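Local structure of uncharacterized protein (4PAR) at residues T41-V50 and T60-H70; M107-I115 and V275-R286. The protein probably cleaves DNA that carries 5-hydroxymethylcytosine, acting as a modification-dependent restriction endonuclease that pairs a VSR-like nuclease domain with an SRA-like domain. The protein carries 3 engineered substitutions. All blocks are in the same frame, centred on the assembly; numbering follows the deposited sequence.

Overall arrangement
Contact 1 and contact 2 illustrate how the same enzyme builds a domain from within and joins one domain to another. Contact 1 (41-50 with 60-70) is buried: it closes the hairpin of strands 45-51 and 57-64 in the mixed sheet of the nuclease domain, by backbone hydrogen bonds and apolar side chains. Contact 2 (107-115 with 275-286) is only partly buried, covers about half the area, and relies on salt bridges to join the nuclease domain to the SRA-like domain, whose hairpin also meets DNA. Their centres lie about 14 Å apart, and they meet because strands 45-51 and 113-114 are neighbours in one sheet.

Contact 1 (T41-V50 and T60-H70); sequences TLKFVTQQFV and TDLYFPQLGIH
Val45 and Tyr63 form an antiparallel hydrogen-bonded pair, with Val45 N 2.7 Å from Tyr63 O and the return bond from Tyr63 N to Val45 O also 2.7 Å; in both, the donor lies in the carbonyl plane. Further along, Gln48 and Thr60 repeat the exchange, Thr60 N giving a fairly straight bond (163°) to Gln48 O. Between these pairs the ladder slips by one residue, since Gln47 and Gln48 both face Thr60 in a G1 beta bulge. Gln47, with positive phi, turns the chain there and sends its NH to Asp61 O from above the carbonyl plane.

The side chains of Val45, Gln48 and Tyr63 share one face. Gln48 points CG away from its own backbone N and then bends, which brings CG to 3.5 Å from CD2 of the Tyr63 ring, while the amide stands steeply to that ring, 76° between planes. The far end of the amide is held by its own strand, NE2 reaching Phe49 O almost in the amide plane. His70 CE1 lies over one face of the Tyr63 ring, toward its rim, and His70 ND1 shares a hydrogen bond with Thr60 OG1.

On the side of Leu62, Phe44 CB rests 3.6 Å from Phe64 CE1, and Phe44 CD1 lies 3.9 Å from Leu62 CD1. With chi1 at 66°, the Phe44 ring swings away from the hairpin partner toward helix 7-16, while Leu62 packs on helix 26-37.

The contact joins strands 45-51 and 57-64 in the mixed sheet of the PvuRts1I-like nuclease domain. Its Phe44, Leu62 and Phe64 side is largely apolar, whereas the Val45 and Tyr63 side mixes aromatic, aliphatic and amide groups; some polar ends pair within the hairpin, others outside it, as Asp61 with Lys23 and Thr46 with Gln16.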
# COMPACT_ATOMS: atom_id res chain seq x y z
N THR F 41 -2.90 -19.11 -29.62
CA THR F 41 -2.31 -18.22 -30.61
C THR F 41 -3.07 -16.89 -30.56
O THR F 41 -2.63 -15.90 -31.15
CB THR F 41 -2.38 -18.81 -32.04
OG1 THR F 41 -3.74 -18.95 -32.44
CG2 THR F 41 -1.69 -20.17 -32.08
N LEU F 42 -4.19 -16.89 -29.86
CA LEU F 42 -5.00 -15.70 -29.65
C LEU F 42 -4.68 -15.03 -28.32
O LEU F 42 -4.98 -15.57 -27.26
CB LEU F 42 -6.49 -16.05 -29.70
CG LEU F 42 -7.23 -15.89 -31.02
CD1 LEU F 42 -6.47 -16.53 -32.17
CD2 LEU F 42 -8.62 -16.50 -30.89
N LYS F 43 -4.09 -13.84 -28.37
CA LYS F 43 -3.84 -13.09 -27.15
C LYS F 43 -5.16 -12.55 -26.64
O LYS F 43 -6.04 -12.21 -27.43
CB LYS F 43 -2.84 -11.95 -27.40
CG LYS F 43 -2.47 -11.17 -26.15
CD LYS F 43 -1.40 -10.12 -26.42
CE LYS F 43 -1.09 -9.30 -25.17
NZ LYS F 43 -0.03 -8.29 -25.40
N PHE F 44 -5.31 -12.49 -25.32
CA PHE F 44 -6.52 -11.93 -24.73
C PHE F 44 -6.21 -11.10 -23.49
O PHE F 44 -5.19 -11.31 -22.82
CB PHE F 44 -7.53 -13.03 -24.40
CG PHE F 44 -7.08 -13.97 -23.31
CD1 PHE F 44 -7.30 -13.66 -21.98
CD2 PHE F 44 -6.46 -15.15 -23.62
CE1 PHE F 44 -6.90 -14.51 -20.99
CE2 PHE F 44 -6.05 -16.01 -22.63
CZ PHE F 44 -6.27 -15.69 -21.31
N VAL F 45 -7.09 -10.15 -23.18
CA VAL F 45 -6.93 -9.29 -22.02
C VAL F 45 -8.26 -9.19 -21.27
O VAL F 45 -9.32 -9.04 -21.89
CB VAL F 45 -6.47 -7.86 -22.42
CG1 VAL F 45 -6.11 -7.04 -21.19
CG2 VAL F 45 -5.30 -7.91 -23.38
N THR F 46 -8.22 -9.29 -19.95
CA THR F 46 -9.42 -9.11 -19.14
C THR F 46 -9.45 -7.73 -18.48
O THR F 46 -8.41 -7.21 -18.08
CB THR F 46 -9.55 -10.17 -18.03
OG1 THR F 46 -8.37 -10.16 -17.22
CG2 THR F 46 -9.77 -11.55 -18.62
N GLN F 47 -10.64 -7.16 -18.38
CA GLN F 47 -10.83 -5.86 -17.76
C GLN F 47 -10.04 -4.79 -18.50
O GLN F 47 -9.34 -3.97 -17.89
CB GLN F 47 -10.44 -5.90 -16.29
CG GLN F 47 -11.22 -6.92 -15.51
CD GLN F 47 -10.95 -6.85 -14.04
OE1 GLN F 47 -10.21 -5.99 -13.57
NE2 GLN F 47 -11.55 -7.77 -13.28
N GLN F 48 -10.15 -4.81 -19.82
CA GLN F 48 -9.45 -3.84 -20.65
C GLN F 48 -10.14 -2.50 -20.58
O GLN F 48 -11.34 -2.41 -20.88
CB GLN F 48 -9.38 -4.32 -22.10
CG GLN F 48 -8.82 -3.30 -23.06
CD GLN F 48 -7.37 -2.96 -22.78
OE1 GLN F 48 -6.51 -3.83 -22.76
NE2 GLN F 48 -7.10 -1.68 -22.56
N PHE F 49 -9.40 -1.48 -20.17
CA PHE F 49 -9.92 -0.11 -20.15
C PHE F 49 -10.10 0.44 -21.56
O PHE F 49 -9.20 0.32 -22.39
CB PHE F 49 -8.99 0.82 -19.37
CG PHE F 49 -9.02 0.61 -17.89
CD1 PHE F 49 -10.03 1.15 -17.12
CD2 PHE F 49 -8.01 -0.11 -17.26
CE1 PHE F 49 -10.06 0.97 -15.75
CE2 PHE F 49 -8.03 -0.30 -15.89
CZ PHE F 49 -9.06 0.24 -15.13
N VAL F 50 -11.26 1.03 -21.83
CA VAL F 50 -11.52 1.64 -23.14
C VAL F 50 -12.06 3.06 -23.00
O VAL F 50 -12.56 3.44 -21.95
CB VAL F 50 -12.50 0.82 -23.96
CG1 VAL F 50 -11.98 -0.59 -24.14
CG2 VAL F 50 -13.86 0.80 -23.28
N THR F 60 -14.08 -3.44 -20.60
CA THR F 60 -14.69 -4.66 -21.11
C THR F 60 -14.07 -5.87 -20.43
O THR F 60 -12.88 -5.87 -20.09
CB THR F 60 -14.55 -4.77 -22.63
OG1 THR F 60 -13.18 -4.54 -23.00
CG2 THR F 60 -15.40 -3.73 -23.30
N ASP F 61 -14.88 -6.91 -20.25
CA ASP F 61 -14.50 -8.07 -19.46
C ASP F 61 -13.50 -8.97 -20.17
O ASP F 61 -12.54 -9.44 -19.56
CB ASP F 61 -15.75 -8.88 -19.09
CG ASP F 61 -16.69 -8.10 -18.19
OD1 ASP F 61 -16.21 -7.51 -17.19
OD2 ASP F 61 -17.91 -8.06 -18.49
N LEU F 62 -13.71 -9.21 -21.46
CA LEU F 62 -12.72 -9.97 -22.23
C LEU F 62 -12.38 -9.25 -23.55
O LEU F 62 -13.27 -8.74 -24.22
CB LEU F 62 -13.23 -11.39 -22.50
CG LEU F 62 -12.28 -12.33 -23.22
CD1 LEU F 62 -11.05 -12.59 -22.38
CD2 LEU F 62 -12.97 -13.63 -23.57
N TYR F 63 -11.10 -9.21 -23.91
CA TYR F 63 -10.66 -8.48 -25.11
C TYR F 63 -9.59 -9.21 -25.92
O TYR F 63 -8.53 -9.55 -25.41
CB TYR F 63 -10.13 -7.10 -24.70
CG TYR F 63 -9.45 -6.32 -25.81
CD1 TYR F 63 -10.00 -6.25 -27.08
CD2 TYR F 63 -8.28 -5.62 -25.56
CE1 TYR F 63 -9.39 -5.51 -28.08
CE2 TYR F 63 -7.66 -4.88 -26.55
CZ TYR F 63 -8.22 -4.83 -27.81
OH TYR F 63 -7.59 -4.09 -28.80
N PHE F 64 -9.89 -9.44 -27.20
CA PHE F 64 -8.91 -9.97 -28.14
C PHE F 64 -8.44 -8.86 -29.08
O PHE F 64 -9.19 -8.41 -29.95
CB PHE F 64 -9.51 -11.12 -28.96
CG PHE F 64 -10.03 -12.25 -28.12
CD1 PHE F 64 -9.19 -13.26 -27.70
CD2 PHE F 64 -11.37 -12.30 -27.78
CE1 PHE F 64 -9.68 -14.31 -26.93
CE2 PHE F 64 -11.86 -13.34 -27.02
CZ PHE F 64 -11.02 -14.34 -26.59
N PRO F 65 -7.20 -8.40 -28.88
CA PRO F 65 -6.57 -7.29 -29.60
C PRO F 65 -6.32 -7.59 -31.07
O PRO F 65 -6.48 -6.70 -31.91
CB PRO F 65 -5.24 -7.10 -28.87
CG PRO F 65 -5.45 -7.72 -27.54
CD PRO F 65 -6.33 -8.89 -27.80
N GLN F 66 -5.94 -8.82 -31.37
CA GLN F 66 -5.61 -9.20 -32.74
C GLN F 66 -6.85 -9.18 -33.62
O GLN F 66 -6.78 -8.86 -34.80
CB GLN F 66 -4.97 -10.58 -32.78
CG GLN F 66 -3.79 -10.72 -31.85
CD GLN F 66 -3.23 -12.12 -31.84
OE1 GLN F 66 -2.18 -12.37 -31.26
NE2 GLN F 66 -3.94 -13.04 -32.48
N LEU F 67 -7.99 -9.55 -33.03
CA LEU F 67 -9.25 -9.61 -33.76
C LEU F 67 -10.11 -8.35 -33.55
O LEU F 67 -11.15 -8.20 -34.20
CB LEU F 67 -10.05 -10.85 -33.35
CG LEU F 67 -9.58 -12.25 -33.75
CD1 LEU F 67 -8.26 -12.64 -33.11
CD2 LEU F 67 -10.66 -13.27 -33.39
N GLY F 68 -9.67 -7.46 -32.68
CA GLY F 68 -10.46 -6.31 -32.30
C GLY F 68 -11.84 -6.70 -31.79
O GLY F 68 -12.84 -6.11 -32.18
N ILE F 69 -11.89 -7.71 -30.92
CA ILE F 69 -13.18 -8.19 -30.43
C ILE F 69 -13.32 -8.09 -28.92
O ILE F 69 -12.43 -8.51 -28.18
CB ILE F 69 -13.42 -9.65 -30.83
CG1 ILE F 69 -13.58 -9.77 -32.35
CG2 ILE F 69 -14.65 -10.20 -30.13
CD1 ILE F 69 -14.14 -11.09 -32.80
N HIS F 70 -14.43 -7.55 -28.46
CA HIS F 70 -14.69 -7.49 -27.03
C HIS F 70 -15.88 -8.35 -26.65
O HIS F 70 -16.75 -8.65 -27.47
CB HIS F 70 -14.94 -6.07 -26.57
CG HIS F 70 -13.77 -5.15 -26.73
ND1 HIS F 70 -12.95 -4.81 -25.68
CD2 HIS F 70 -13.30 -4.50 -27.82
CE1 HIS F 70 -12.02 -3.98 -26.12
NE2 HIS F 70 -12.20 -3.78 -27.41

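Contact 2 (M107-I115 and V275-R286). With nucleotides of chain C.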
# COMPACT_ATOMS: atom_id res chain seq x y z
N MET F 107 -7.74 7.25 -12.74
CA MET F 107 -7.22 6.14 -13.53
C MET F 107 -6.54 6.56 -14.84
O MET F 107 -6.28 5.72 -15.69
CB MET F 107 -8.34 5.14 -13.79
CG MET F 107 -8.91 4.60 -12.49
SD MET F 107 -10.02 3.20 -12.62
CE MET F 107 -10.64 3.14 -10.94
N ARG F 108 -6.31 7.86 -15.01
CA ARG F 108 -5.67 8.39 -16.22
C ARG F 108 -4.42 7.62 -16.65
O ARG F 108 -4.20 7.39 -17.84
CB ARG F 108 -5.27 9.85 -16.01
CG ARG F 108 -6.39 10.77 -15.60
CD ARG F 108 -5.90 12.21 -15.54
NE ARG F 108 -4.71 12.34 -14.71
CZ ARG F 108 -4.73 12.74 -13.44
NH1 ARG F 108 -5.88 13.06 -12.86
NH2 ARG F 108 -3.59 12.84 -12.76
N GLU F 109 -3.60 7.22 -15.67
CA GLU F 109 -2.33 6.56 -15.95
C GLU F 109 -2.50 5.19 -16.62
O GLU F 109 -1.57 4.67 -17.23
CB GLU F 109 -1.52 6.40 -14.66
CG GLU F 109 -1.25 7.70 -13.91
CD GLU F 109 -0.33 7.52 -12.72
OE1 GLU F 109 -0.02 6.36 -12.37
OE2 GLU F 109 0.10 8.54 -12.13
N GLU F 110 -3.70 4.63 -16.53
CA GLU F 110 -3.99 3.29 -17.03
C GLU F 110 -3.91 3.23 -18.55
O GLU F 110 -3.92 4.26 -19.22
CB GLU F 110 -5.36 2.81 -16.56
CG GLU F 110 -5.49 2.63 -15.06
CD GLU F 110 -4.56 1.56 -14.51
OE1 GLU F 110 -4.11 0.70 -15.30
OE2 GLU F 110 -4.29 1.59 -13.29
N ASP F 111 -3.83 2.02 -19.09
CA ASP F 111 -3.68 1.86 -20.52
C ASP F 111 -5.06 1.83 -21.14
O ASP F 111 -5.77 0.82 -21.08
CB ASP F 111 -2.93 0.56 -20.85
CG ASP F 111 -2.84 0.30 -22.34
OD1 ASP F 111 -2.53 1.24 -23.10
OD2 ASP F 111 -3.08 -0.86 -22.76
N ILE F 112 -5.40 2.93 -21.79
CA ILE F 112 -6.75 3.15 -22.27
C ILE F 112 -6.70 3.25 -23.77
O ILE F 112 -5.98 4.07 -24.33
CB ILE F 112 -7.34 4.43 -21.65
CG1 ILE F 112 -7.17 4.39 -20.13
CG2 ILE F 112 -8.80 4.57 -22.05
CD1 ILE F 112 -7.76 5.57 -19.40
N ILE F 113 -7.46 2.39 -24.44
CA ILE F 113 -7.36 2.32 -25.88
C ILE F 113 -8.62 2.81 -26.58
O ILE F 113 -9.62 3.15 -25.94
CB ILE F 113 -7.08 0.88 -26.33
CG1 ILE F 113 -8.27 -0.02 -26.03
CG2 ILE F 113 -5.82 0.35 -25.66
CD1 ILE F 113 -8.16 -1.38 -26.64
N SER F 114 -8.56 2.83 -27.90
CA SER F 114 -9.68 3.29 -28.70
C SER F 114 -10.43 2.08 -29.21
O SER F 114 -9.80 1.15 -29.72
CB SER F 114 -9.20 4.16 -29.86
OG SER F 114 -10.26 4.41 -30.77
N ILE F 115 -11.75 2.09 -29.06
CA ILE F 115 -12.57 0.96 -29.48
C ILE F 115 -13.16 1.15 -30.86
O ILE F 115 -13.97 0.34 -31.31
CB ILE F 115 -13.70 0.67 -28.49
CG1 ILE F 115 -14.26 1.97 -27.91
CG2 ILE F 115 -13.21 -0.21 -27.39
CD1 ILE F 115 -15.32 2.62 -28.76
N VAL F 275 1.99 4.14 -20.50
CA VAL F 275 0.82 3.53 -19.89
C VAL F 275 1.24 2.47 -18.90
O VAL F 275 2.22 1.75 -19.11
CB VAL F 275 -0.12 2.91 -20.95
CG1 VAL F 275 -0.73 3.98 -21.84
CG2 VAL F 275 0.62 1.88 -21.79
N LYS F 276 0.50 2.38 -17.80
CA LYS F 276 0.73 1.34 -16.81
C LYS F 276 0.37 -0.02 -17.41
O LYS F 276 -0.60 -0.14 -18.15
CB LYS F 276 -0.09 1.64 -15.55
CG LYS F 276 -0.22 0.49 -14.58
CD LYS F 276 -1.12 0.87 -13.41
CE LYS F 276 -1.76 -0.36 -12.78
NZ LYS F 276 -2.72 -0.01 -11.70
N ASP F 277 1.17 -1.05 -17.12
CA ASP F 277 0.89 -2.39 -17.62
C ASP F 277 -0.38 -2.95 -16.96
O ASP F 277 -0.55 -2.82 -15.75
CB ASP F 277 2.08 -3.32 -17.36
CG ASP F 277 1.93 -4.68 -18.01
OD1 ASP F 277 1.11 -4.81 -18.95
OD2 ASP F 277 2.63 -5.63 -17.60
N ASN F 278 -1.26 -3.55 -17.76
CA ASN F 278 -2.53 -4.07 -17.24
C ASN F 278 -2.29 -5.10 -16.13
O ASN F 278 -3.11 -5.26 -15.22
CB ASN F 278 -3.38 -4.67 -18.37
CG ASN F 278 -2.78 -5.91 -18.99
OD1 ASN F 278 -2.61 -6.93 -18.33
ND2 ASN F 278 -2.48 -5.84 -20.28
N LEU F 279 -1.16 -5.80 -16.21
CA LEU F 279 -0.69 -6.63 -15.11
C LEU F 279 0.55 -6.01 -14.50
O LEU F 279 1.36 -5.41 -15.21
CB LEU F 279 -0.39 -8.05 -15.58
CG LEU F 279 -1.57 -8.96 -15.89
CD1 LEU F 279 -1.07 -10.25 -16.51
CD2 LEU F 279 -2.37 -9.25 -14.62
N SER F 280 0.70 -6.13 -13.19
CA SER F 280 1.94 -5.76 -12.51
C SER F 280 2.35 -4.29 -12.64
O SER F 280 3.53 -3.98 -12.52
CB SER F 280 3.09 -6.64 -13.01
OG SER F 280 2.98 -7.97 -12.54
N SER F 281 1.39 -3.41 -12.93
CA SER F 281 1.46 -2.00 -12.55
C SER F 281 2.81 -1.29 -12.73
O SER F 281 3.22 -0.50 -11.87
CB SER F 281 1.01 -1.84 -11.09
OG SER F 281 0.99 -0.48 -10.71
N ARG F 282 3.51 -1.57 -13.82
CA ARG F 282 4.76 -0.87 -14.10
C ARG F 282 4.57 -0.11 -15.41
O ARG F 282 3.66 -0.41 -16.17
CB ARG F 282 5.95 -1.84 -14.18
CG ARG F 282 5.95 -2.75 -15.40
CD ARG F 282 7.10 -3.76 -15.37
NE ARG F 282 8.42 -3.14 -15.34
CZ ARG F 282 9.00 -2.53 -16.37
NH1 ARG F 282 8.37 -2.44 -17.54
NH2 ARG F 282 10.21 -2.01 -16.24
N ALA F 283 5.41 0.90 -15.65
CA ALA F 283 5.24 1.74 -16.83
C ALA F 283 5.63 1.02 -18.12
O ALA F 283 6.61 0.28 -18.16
CB ALA F 283 6.05 3.02 -16.68
N MET F 284 4.83 1.24 -19.16
CA MET F 284 5.07 0.67 -20.49
C MET F 284 4.75 1.71 -21.57
O MET F 284 4.14 2.74 -21.29
CB MET F 284 4.25 -0.60 -20.71
CG MET F 284 4.63 -1.76 -19.82
SD MET F 284 3.95 -3.32 -20.40
CE MET F 284 4.95 -3.60 -21.85
N TYR F 285 5.16 1.43 -22.81
CA TYR F 285 5.03 2.43 -23.86
C TYR F 285 4.33 1.87 -25.10
O TYR F 285 4.85 0.98 -25.79
CB TYR F 285 6.42 3.01 -24.19
CG TYR F 285 6.96 3.76 -22.99
CD1 TYR F 285 7.63 3.09 -21.97
CD2 TYR F 285 6.74 5.12 -22.84
CE1 TYR F 285 8.09 3.76 -20.86
CE2 TYR F 285 7.20 5.80 -21.73
CZ TYR F 285 7.87 5.12 -20.74
OH TYR F 285 8.34 5.78 -19.63
N ARG F 286 3.15 2.41 -25.37
CA ARG F 286 2.26 1.91 -26.42
C ARG F 286 2.28 2.80 -27.65
O ARG F 286 2.10 4.01 -27.56
CB ARG F 286 0.83 1.78 -25.90
CG ARG F 286 -0.22 1.69 -27.00
CD ARG F 286 -1.63 1.54 -26.44
NE ARG F 286 -1.85 0.21 -25.88
CZ ARG F 286 -2.15 -0.86 -26.60
NH1 ARG F 286 -2.27 -0.76 -27.92
NH2 ARG F 286 -2.33 -2.03 -26.01
P DA C 7 10.96 4.27 -17.83
OP1 DA C 7 11.05 3.59 -19.15
OP2 DA C 7 9.64 4.55 -17.23
O5' DA C 7 11.84 3.46 -16.77
C5' DA C 7 13.13 3.02 -17.12
C4' DA C 7 13.83 2.39 -15.92
O4' DA C 7 14.04 3.39 -14.90
C3' DA C 7 13.07 1.24 -15.26
O3' DA C 7 13.95 0.13 -15.11
C2' DA C 7 12.65 1.82 -13.90
C1' DA C 7 13.74 2.84 -13.64
N9 DA C 7 13.34 3.94 -12.76
C8 DA C 7 12.32 4.82 -12.97
N7 DA C 7 12.19 5.72 -12.03
C5 DA C 7 13.20 5.42 -11.13
C6 DA C 7 13.59 6.00 -9.91
N6 DA C 7 12.98 7.06 -9.38
N1 DA C 7 14.64 5.46 -9.27
C2 DA C 7 15.25 4.39 -9.81
N3 DA C 7 14.97 3.75 -10.95
C4 DA C 7 13.92 4.32 -11.57
P DT C 8 13.39 -1.30 -14.65
OP1 DT C 8 14.09 -2.34 -15.44
OP2 DT C 8 11.91 -1.24 -14.66
O5' DT C 8 13.86 -1.41 -13.13
C5' DT C 8 15.16 -1.00 -12.76
C4' DT C 8 15.25 -0.71 -11.28
O4' DT C 8 14.58 0.54 -10.97
C3' DT C 8 14.58 -1.76 -10.37
O3' DT C 8 15.58 -2.46 -9.62
C2' DT C 8 13.66 -0.95 -9.45
C1' DT C 8 14.18 0.47 -9.63
N1 DT C 8 13.16 1.53 -9.37
C2 DT C 8 13.26 2.27 -8.21
O2 DT C 8 14.15 2.10 -7.39
N3 DT C 8 12.29 3.22 -8.05
C4 DT C 8 11.24 3.50 -8.90
O4 DT C 8 10.42 4.37 -8.66
C5 DT C 8 11.19 2.69 -10.10
C7 DT C 8 10.10 2.90 -11.10
C6 DT C 8 12.14 1.75 -10.27
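Val275 packs against Asp111 where the SRA-like hairpin comes up to the nuclease domain: both its methyls bear on one oxygen of Asp111, with Val275 CG2 3.5 Å from Asp111 OD1. Its backbone is already committed to the hairpin, N and O both pairing with Met284.

Lys276 makes two bonds to the other segment. Its backbone N gives a nearly straight hydrogen bond (172°) to Glu109 O, 3.1 Å away. Its extended side chain runs beside Glu110, pointing the same way, until NZ stands 2.7 Å from Glu110 OE2 in a salt bridge that uses the syn lone pair. Glu110 sets off away from the hairpin and doubles back at its second torsion (chi2 -63°), which lays its carboxylate along the lysine's CD and CE.

Beyond the turn the segment faces DNA. The guanidinium of Arg282 presents its edge to the phosphate of DT8 of chain C; NH2 is modelled too close to OP2 for the exact length to be trusted, and NH1 is held by Lys192 O. Tyr285 donates from OH to OP2 of DA7 of chain C over 3.0 Å, the oxygen lying in the plane of the ring.

Arg286 turns back to the nuclease side. NE reaches Asp111 OD1 at 3.0 Å, a bent and weak hydrogen bond within a salt bridge, the planes of carboxylate and guanidinium nearly parallel (12° apart) but offset. Ile113 CG2 covers the centre of one guanidinium face, 3.9 Å above its plane, and Asn188 takes NH1.

One hairpin thus serves two partners. Acidic side chains of the nuclease domain pair with Lys276 and Arg286, while Arg282 and Tyr285 take the phosphates, an arrangement consistent with docking the domains and gripping the DNA backbone through neighbouring residues.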